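Local coordinates for endoglucanase (PDB 2YIK), which probably hydrolyses internal beta-1,4-glucosidic bonds of cellulose, as a family 9 glycoside hydrolase with an alpha-helical catalytic domain, at residues Leu369-Ser373 against Lys416-Trp420; Thr397-Leu401 against Ala504-Ala508; Leu404-Lys408 against Gly511-Phe515. All coordinates share one frame; numbering follows the deposited sequence.

Contact 1 (Leu369-Ser373 against Lys416-Trp420)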
loop_
_atom_site.group_PDB
_atom_site.type_symbol
_atom_site.label_atom_id
_atom_site.label_comp_id
_atom_site.label_asym_id
_atom_site.label_seq_id
_atom_site.Cartn_x
_atom_site.Cartn_y
_atom_site.Cartn_z
ATOM N N LEU A 369 13.847 -10.416 -10.554
ATOM C CA LEU A 369 13.102 -10.532 -11.796
ATOM C C LEU A 369 13.455 -11.766 -12.621
ATOM O O LEU A 369 12.581 -12.346 -13.260
ATOM C CB LEU A 369 13.271 -9.253 -12.626
ATOM C CG LEU A 369 12.556 -8.035 -12.028
ATOM C CD1 LEU A 369 12.887 -6.789 -12.837
ATOM C CD2 LEU A 369 11.048 -8.277 -12.013
ATOM N N ASP A 370 14.724 -12.164 -12.619
ATOM C CA ASP A 370 15.116 -13.364 -13.360
ATOM C C ASP A 370 14.427 -14.550 -12.698
ATOM O O ASP A 370 14.014 -15.499 -13.359
ATOM C CB ASP A 370 16.629 -13.600 -13.308
ATOM C CG ASP A 370 17.403 -12.669 -14.225
ATOM O OD1 ASP A 370 16.813 -12.147 -15.197
ATOM O OD2 ASP A 370 18.611 -12.473 -13.979
ATOM N N LYS A 371 14.301 -14.468 -11.379
ATOM C CA LYS A 371 13.682 -15.525 -10.601
ATOM C C LYS A 371 12.194 -15.632 -10.920
ATOM O O LYS A 371 11.696 -16.725 -11.209
ATOM C CB LYS A 371 13.901 -15.260 -9.107
ATOM C CG LYS A 371 13.735 -16.490 -8.216
ATOM C CD LYS A 371 14.073 -16.208 -6.757
ATOM C CE LYS A 371 15.560 -15.962 -6.562
ATOM N NZ LYS A 371 15.922 -15.934 -5.119
ATOM N N TRP A 372 11.490 -14.499 -10.875
ATOM C CA TRP A 372 10.053 -14.463 -11.151
ATOM C C TRP A 372 9.650 -14.697 -12.609
ATOM O O TRP A 372 8.687 -15.407 -12.889
ATOM C CB TRP A 372 9.450 -13.128 -10.681
ATOM C CG TRP A 372 9.057 -13.123 -9.229
ATOM C CD1 TRP A 372 9.883 -12.961 -8.147
ATOM C CD2 TRP A 372 7.745 -13.353 -8.701
ATOM N NE1 TRP A 372 9.164 -13.074 -6.983
ATOM C CE2 TRP A 372 7.853 -13.311 -7.292
ATOM C CE3 TRP A 372 6.490 -13.579 -9.281
ATOM C CZ2 TRP A 372 6.747 -13.502 -6.455
ATOM C CZ3 TRP A 372 5.392 -13.766 -8.447
ATOM C CH2 TRP A 372 5.530 -13.721 -7.049
ATOM N N SER A 373 10.388 -14.101 -13.535
ATOM C CA SER A 373 10.069 -14.220 -14.953
ATOM C C SER A 373 10.782 -15.354 -15.672
ATOM O O SER A 373 10.412 -15.700 -16.793
ATOM C CB SER A 373 10.406 -12.913 -15.674
ATOM O OG SER A 373 11.815 -12.706 -15.730
ATOM N N LYS A 416 12.159 -8.446 -21.806
ATOM C CA LYS A 416 11.598 -9.733 -21.427
ATOM C C LYS A 416 10.850 -9.565 -20.088
ATOM O O LYS A 416 9.908 -10.303 -19.812
ATOM C CB LYS A 416 12.713 -10.789 -21.295
ATOM C CG LYS A 416 13.795 -10.453 -20.266
ATOM C CD LYS A 416 14.860 -11.550 -20.202
ATOM C CE LYS A 416 15.954 -11.147 -19.219
ATOM N NZ LYS A 416 17.056 -12.148 -19.150
ATOM N N TYR A 417 11.256 -8.610 -19.247
ATOM C CA TYR A 417 10.554 -8.426 -17.965
ATOM C C TYR A 417 9.135 -7.898 -18.185
ATOM O O TYR A 417 8.164 -8.503 -17.728
ATOM C CB TYR A 417 11.331 -7.490 -17.022
ATOM C CG TYR A 417 12.683 -8.043 -16.625
ATOM C CD1 TYR A 417 12.865 -9.414 -16.413
ATOM C CD2 TYR A 417 13.789 -7.204 -16.480
ATOM C CE1 TYR A 417 14.107 -9.934 -16.076
ATOM C CE2 TYR A 417 15.041 -7.717 -16.140
ATOM C CZ TYR A 417 15.194 -9.081 -15.943
ATOM O OH TYR A 417 16.440 -9.589 -15.634
ATOM N N ALA A 418 9.018 -6.776 -18.889
ATOM C CA ALA A 418 7.713 -6.197 -19.182
ATOM C C ALA A 418 6.863 -7.182 -19.987
ATOM O O ALA A 418 5.663 -7.312 -19.751
ATOM C CB ALA A 418 7.879 -4.899 -19.956
ATOM N N ASN A 419 7.483 -7.868 -20.946
ATOM C CA ASN A 419 6.759 -8.839 -21.759
ATOM C C ASN A 419 6.204 -9.919 -20.843
ATOM O O ASN A 419 5.069 -10.367 -21.016
ATOM C CB ASN A 419 7.673 -9.468 -22.818
ATOM C CG ASN A 419 8.186 -8.449 -23.819
ATOM O OD1 ASN A 419 7.544 -7.428 -24.057
ATOM N ND2 ASN A 419 9.341 -8.727 -24.418
ATOM N N TRP A 420 7.006 -10.332 -19.864
ATOM C CA TRP A 420 6.570 -11.342 -18.910
ATOM C C TRP A 420 5.416 -10.792 -18.071
ATOM O O TRP A 420 4.411 -11.476 -17.846
ATOM C CB TRP A 420 7.714 -11.729 -17.979
ATOM C CG TRP A 420 7.255 -12.553 -16.816
ATOM C CD1 TRP A 420 6.974 -13.886 -16.815
ATOM C CD2 TRP A 420 6.980 -12.081 -15.489
ATOM N NE1 TRP A 420 6.541 -14.278 -15.568
ATOM C CE2 TRP A 420 6.536 -13.192 -14.737
ATOM C CE3 TRP A 420 7.066 -10.831 -14.866
ATOM C CZ2 TRP A 420 6.176 -13.085 -13.385
ATOM C CZ3 TRP A 420 6.710 -10.725 -13.524
ATOM C CH2 TRP A 420 6.271 -11.849 -12.798
HETATM O O HOH W 1 15.595 -14.125 -16.971
#
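This is a partly buried helix-helix contact in which two aromatic residues of helix 416-428, Y417 and W420, pack on the C-terminal turn of helix 363-373. The short segments run at 39°, with axes 10.3 Å apart. L369 lies over one face of the Y417 ring. Its CB makes a CH-pi contact, 3.8 Å from the ring centroid, and CD1 reaches toward Y417 CG and CD2. D370 OD1 and S373 OG lie at the ring edge, near its plane. Y417 OH donates a 2.6 Å hydrogen bond to D370 OD1, from 45° out of the carboxylate plane. A water also donates to D370 OD1 and binds K416 NZ weakly; the direct K416 salt bridge is long.

W420 presents a face to S373, with S373 CA 3.5 Å from the centroid of the five-membered ring of W420. S373 OG sits between its backbone N and carbonyl carbon (chi1 69°) and donates to L369 O, 2.6 Å away, which also accepts from S373 N. W372 CE3 packs on W420 CH2 at 3.9 Å. The interface is largely apolar, with a polar rim at D370; the Y417 bond, and more weakly K416, would be expected to favour an ionised D370.

Contact 2 (Thr397-Leu401 against Ala504-Ala508)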
loop_
_atom_site.group_PDB
_atom_site.type_symbol
_atom_site.label_atom_id
_atom_site.label_comp_id
_atom_site.label_asym_id
_atom_site.label_seq_id
_atom_site.Cartn_x
_atom_site.Cartn_y
_atom_site.Cartn_z
ATOM N N THR A 397 1.252 -9.320 -9.111
ATOM C CA THR A 397 1.195 -7.954 -9.621
ATOM C C THR A 397 2.314 -7.072 -9.052
ATOM O O THR A 397 2.724 -6.107 -9.697
ATOM C CB THR A 397 -0.198 -7.306 -9.375
ATOM O OG1 THR A 397 -0.553 -7.388 -7.989
ATOM C CG2 THR A 397 -1.250 -8.012 -10.221
ATOM N N ALA A 398 2.816 -7.417 -7.865
ATOM C CA ALA A 398 3.918 -6.670 -7.263
ATOM C C ALA A 398 5.165 -6.937 -8.102
ATOM O O ALA A 398 5.973 -6.038 -8.338
ATOM C CB ALA A 398 4.147 -7.116 -5.833
ATOM N N ALA A 399 5.322 -8.180 -8.547
ATOM C CA ALA A 399 6.459 -8.540 -9.389
ATOM C C ALA A 399 6.305 -7.821 -10.725
ATOM O O ALA A 399 7.285 -7.357 -11.306
ATOM C CB ALA A 399 6.506 -10.053 -9.607
ATOM N N GLN A 400 5.069 -7.743 -11.214
ATOM C CA GLN A 400 4.792 -7.056 -12.473
ATOM C C GLN A 400 5.228 -5.597 -12.356
ATOM O O GLN A 400 5.876 -5.052 -13.252
ATOM C CB GLN A 400 3.295 -7.112 -12.802
ATOM C CG GLN A 400 2.771 -8.474 -13.254
ATOM C CD GLN A 400 1.312 -8.407 -13.687
ATOM O OE1 GLN A 400 0.911 -7.475 -14.386
ATOM N NE2 GLN A 400 0.516 -9.395 -13.281
ATOM N N LEU A 401 4.856 -4.965 -11.247
ATOM C CA LEU A 401 5.215 -3.572 -11.013
ATOM C C LEU A 401 6.728 -3.403 -11.057
ATOM O O LEU A 401 7.232 -2.547 -11.780
ATOM C CB LEU A 401 4.683 -3.098 -9.659
ATOM C CG LEU A 401 5.055 -1.665 -9.261
ATOM C CD1 LEU A 401 4.504 -0.685 -10.293
ATOM C CD2 LEU A 401 4.495 -1.357 -7.879
ATOM N N ALA A 504 -0.114 -2.631 -5.729
ATOM C CA ALA A 504 0.836 -2.717 -6.836
ATOM C C ALA A 504 0.099 -2.915 -8.157
ATOM O O ALA A 504 0.595 -2.546 -9.221
ATOM C CB ALA A 504 1.837 -3.859 -6.609
ATOM N N PHE A 505 -1.091 -3.497 -8.072
ATOM C CA PHE A 505 -1.925 -3.756 -9.243
ATOM C C PHE A 505 -2.217 -2.458 -10.005
ATOM O O PHE A 505 -2.203 -2.440 -11.237
ATOM C CB PHE A 505 -3.219 -4.455 -8.787
ATOM C CG PHE A 505 -4.281 -4.569 -9.855
ATOM C CD1 PHE A 505 -3.987 -5.066 -11.125
ATOM C CD2 PHE A 505 -5.597 -4.220 -9.563
ATOM C CE1 PHE A 505 -4.986 -5.194 -12.095
ATOM C CE2 PHE A 505 -6.608 -4.344 -10.523
ATOM C CZ PHE A 505 -6.306 -4.839 -11.791
ATOM N N VAL A 506 -2.454 -1.371 -9.280
ATOM C CA VAL A 506 -2.732 -0.096 -9.929
ATOM C C VAL A 506 -1.538 0.311 -10.785
ATOM O O VAL A 506 -1.681 0.601 -11.974
ATOM C CB VAL A 506 -3.017 1.017 -8.896
ATOM C CG1 VAL A 506 -3.169 2.374 -9.603
ATOM C CG2 VAL A 506 -4.273 0.673 -8.112
ATOM N N GLY A 507 -0.358 0.311 -10.173
ATOM C CA GLY A 507 0.854 0.687 -10.876
ATOM C C GLY A 507 1.198 -0.204 -12.058
ATOM O O GLY A 507 1.706 0.280 -13.076
ATOM N N ALA A 508 0.934 -1.504 -11.922
ATOM C CA ALA A 508 1.224 -2.457 -12.990
ATOM C C ALA A 508 0.386 -2.135 -14.230
ATOM O O ALA A 508 0.878 -2.207 -15.352
ATOM C CB ALA A 508 0.945 -3.883 -12.517
HETATM O O HOH W 2 -1.068 -5.635 -5.944
#
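L401 and A504 meet where helix 392-408 packs on helix 499-516, two helices of the (alpha/alpha)6 barrel that family 9 catalytic domains share. All the touching residues are buried. The local axes approach to 8.0 Å at an angle of 44°. Such closeness fits the small residues at the interface: A398, A504, G507 and A508.

L401 can be followed from its backbone outward. CB lies near A504 O, at 4.1 Å. CG is anti to the backbone N (chi1 177°), which carries the fork of the side chain across to the other helix. There the two methyls part. CD2 rests on the methyl of A504, 3.9 Å from its CB. CD1 lies against bare backbone, 3.8 Å from G507 C and close to G507 CA. G507 has no side chain, so L401 CD1 can lie directly on its backbone. Beyond the pair, W136 and F141 also touch L401.

A504 CB fits against the backbone of the first helix, 3.6 Å from A398 CA. One turn on, A508 CB touches both Q400 CB and T397 O. The amide of Q400 is held within its own helix, where NE2 bonds to N396 OD1.

T397 faces F505: its CB lies against F505 CA, and its methyl CG2 approaches the ring obliquely, near CD1. Its hydroxyl is bonded to A393 O one turn back in the same helix. A water then bridges the two helices: it donates to T397 OG1 at 2.7 Å and accepts a weak bond from F505 N at 3.0 Å.

Contact 3 (Leu404-Lys408 against Gly511-Phe515)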
loop_
_atom_site.group_PDB
_atom_site.type_symbol
_atom_site.label_atom_id
_atom_site.label_comp_id
_atom_site.label_asym_id
_atom_site.label_seq_id
_atom_site.Cartn_x
_atom_site.Cartn_y
_atom_site.Cartn_z
ATOM N N LEU A 404 8.086 -3.673 -14.566
ATOM C CA LEU A 404 7.824 -2.489 -15.377
ATOM C C LEU A 404 8.674 -1.286 -14.954
ATOM O O LEU A 404 9.069 -0.477 -15.788
ATOM C CB LEU A 404 6.330 -2.166 -15.318
ATOM C CG LEU A 404 5.505 -3.330 -15.898
ATOM C CD1 LEU A 404 4.090 -3.319 -15.352
ATOM C CD2 LEU A 404 5.518 -3.237 -17.417
ATOM N N VAL A 405 8.961 -1.181 -13.660
ATOM C CA VAL A 405 9.794 -0.096 -13.157
ATOM C C VAL A 405 11.244 -0.307 -13.631
ATOM O O VAL A 405 11.936 0.643 -14.004
ATOM C CB VAL A 405 9.746 -0.033 -11.605
ATOM C CG1 VAL A 405 10.900 0.815 -11.069
ATOM C CG2 VAL A 405 8.411 0.553 -11.160
ATOM N N TYR A 406 11.694 -1.559 -13.630
ATOM C CA TYR A 406 13.053 -1.871 -14.070
ATOM C C TYR A 406 13.229 -1.490 -15.539
ATOM O O TYR A 406 14.225 -0.859 -15.910
ATOM C CB TYR A 406 13.355 -3.363 -13.903
ATOM C CG TYR A 406 14.773 -3.742 -14.276
ATOM C CD1 TYR A 406 15.123 -4.006 -15.601
ATOM C CD2 TYR A 406 15.769 -3.826 -13.306
ATOM C CE1 TYR A 406 16.427 -4.341 -15.948
ATOM C CE2 TYR A 406 17.075 -4.165 -13.640
ATOM C CZ TYR A 406 17.398 -4.424 -14.961
ATOM O OH TYR A 406 18.683 -4.788 -15.297
ATOM N N ASP A 407 12.266 -1.872 -16.375
ATOM C CA ASP A 407 12.359 -1.557 -17.794
ATOM C C ASP A 407 12.292 -0.059 -18.043
ATOM O O ASP A 407 12.975 0.454 -18.934
ATOM C CB ASP A 407 11.262 -2.278 -18.592
ATOM C CG ASP A 407 11.586 -3.754 -18.828
ATOM O OD1 ASP A 407 12.676 -4.195 -18.405
ATOM O OD2 ASP A 407 10.759 -4.471 -19.434
ATOM N N LYS A 408 11.479 0.643 -17.258
ATOM C CA LYS A 408 11.374 2.081 -17.430
ATOM C C LYS A 408 12.746 2.711 -17.229
ATOM O O LYS A 408 13.160 3.585 -17.995
ATOM C CB LYS A 408 10.399 2.698 -16.429
ATOM C CG LYS A 408 10.409 4.224 -16.477
ATOM C CD LYS A 408 9.643 4.852 -15.322
ATOM C CE LYS A 408 9.941 6.354 -15.234
ATOM N NZ LYS A 408 9.356 6.986 -14.016
ATOM N N GLY A 511 1.882 0.849 -15.830
ATOM C CA GLY A 511 3.137 0.468 -16.453
ATOM C C GLY A 511 2.935 -0.300 -17.748
ATOM O O GLY A 511 3.688 -0.116 -18.707
ATOM N N LEU A 512 1.933 -1.173 -17.773
ATOM C CA LEU A 512 1.636 -1.956 -18.972
ATOM C C LEU A 512 1.094 -1.045 -20.064
ATOM O O LEU A 512 1.376 -1.239 -21.247
ATOM C CB LEU A 512 0.616 -3.059 -18.655
ATOM C CG LEU A 512 1.212 -4.239 -17.887
ATOM C CD1 LEU A 512 0.105 -5.078 -17.276
ATOM C CD2 LEU A 512 2.085 -5.064 -18.821
ATOM N N TYR A 513 0.310 -0.051 -19.667
ATOM C CA TYR A 513 -0.241 0.876 -20.642
ATOM C C TYR A 513 0.907 1.685 -21.234
ATOM O O TYR A 513 0.908 2.030 -22.418
ATOM C CB TYR A 513 -1.243 1.823 -19.989
ATOM C CG TYR A 513 -1.895 2.729 -21.002
ATOM C CD1 TYR A 513 -2.845 2.232 -21.897
ATOM C CD2 TYR A 513 -1.518 4.066 -21.111
ATOM C CE1 TYR A 513 -3.405 3.052 -22.884
ATOM C CE2 TYR A 513 -2.064 4.888 -22.090
ATOM C CZ TYR A 513 -3.006 4.376 -22.973
ATOM O OH TYR A 513 -3.544 5.198 -23.937
ATOM N N ARG A 514 1.893 1.980 -20.399
ATOM C CA ARG A 514 3.049 2.742 -20.833
ATOM C C ARG A 514 3.774 2.098 -22.010
ATOM O O ARG A 514 4.115 2.773 -22.980
ATOM C CB ARG A 514 4.030 2.902 -19.674
ATOM C CG ARG A 514 5.274 3.716 -20.011
ATOM C CD ARG A 514 6.186 3.855 -18.799
ATOM N NE ARG A 514 7.265 4.811 -19.017
ATOM C CZ ARG A 514 7.282 6.055 -18.543
ATOM N NH1 ARG A 514 6.277 6.506 -17.812
ATOM N NH2 ARG A 514 8.304 6.854 -18.813
ATOM N N PHE A 515 4.005 0.791 -21.927
ATOM C CA PHE A 515 4.733 0.085 -22.978
ATOM C C PHE A 515 3.872 -0.622 -24.020
ATOM O O PHE A 515 4.331 -0.856 -25.130
ATOM C CB PHE A 515 5.675 -0.965 -22.365
ATOM C CG PHE A 515 6.681 -0.406 -21.393
ATOM C CD1 PHE A 515 7.560 0.601 -21.778
ATOM C CD2 PHE A 515 6.771 -0.914 -20.099
ATOM C CE1 PHE A 515 8.515 1.092 -20.891
ATOM C CE2 PHE A 515 7.724 -0.430 -19.203
ATOM C CZ PHE A 515 8.598 0.577 -19.603
#
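The F515 ring is wedged edge-on against L404 and K408, on the last turn of helix 392-408. F515 CE2 is 3.7 Å from L404 O, and F515 CZ is 3.7 Å from K408 N. These two backbone atoms are hydrogen-bonded to each other, so the ring edge abuts the helix at an intact turn. D407 CB touches the same end of the ring. F515 CG is anti to its own carbonyl carbon (chi1 -58°), which turns the ring toward the neighbouring helix.

L404 also lies against G511 and L512. Its CD1 meets the backbone and side chain of L512, 3.9 Å from L512 CG, and the two leucines cross at about a right angle. L404 CD2 touches G511 O and also F515 CD2, the latter at 3.8 Å. G511 has no side chain, and L404 comes close to its backbone.

Elsewhere in the contact, the aliphatic part of K408 lies over one face of the R514 guanidinium, with CD 4.1 Å above its centre. The like-charged ends stay apart, K408 NZ being 4.9 Å from R514 NH1.

A second shell sets these groups. E140 forms a salt bridge with K408 NZ. D412 pairs with R514 NE, and Q144 accepts from R514 NH1. The carboxylate of D407 takes hydrogen bonds from S415 OG and A418 N, tying the helix end to the start of helix 416-428. The whole is helix-helix packing between neighbouring helices, at 40°, of the kind that builds the (alpha/alpha)6 barrel of family 9 enzymes.

How the contacts relate
The three contacts lie on the same side of the chain's centre, away from the metal sites and the predicted active-site histidine. Contacts 2 and 3 are successive parts of one interface between helices 392-408 and 499-516, with centres about 10 Å apart. Contact 1 joins helices 363-373 and 416-428, and its centre is about 13 Å from that of contact 2 and 12 Å from that of contact 3. Helix 392-408 touches both: A399 meets W372 and W420, and Y406 packs on L369 and Y417. In chain order the helices are 363-373, 392-408, 416-428 and 499-516; the segments alternate along the chain, and the three contacts together join these four helices, including the last, 499-516.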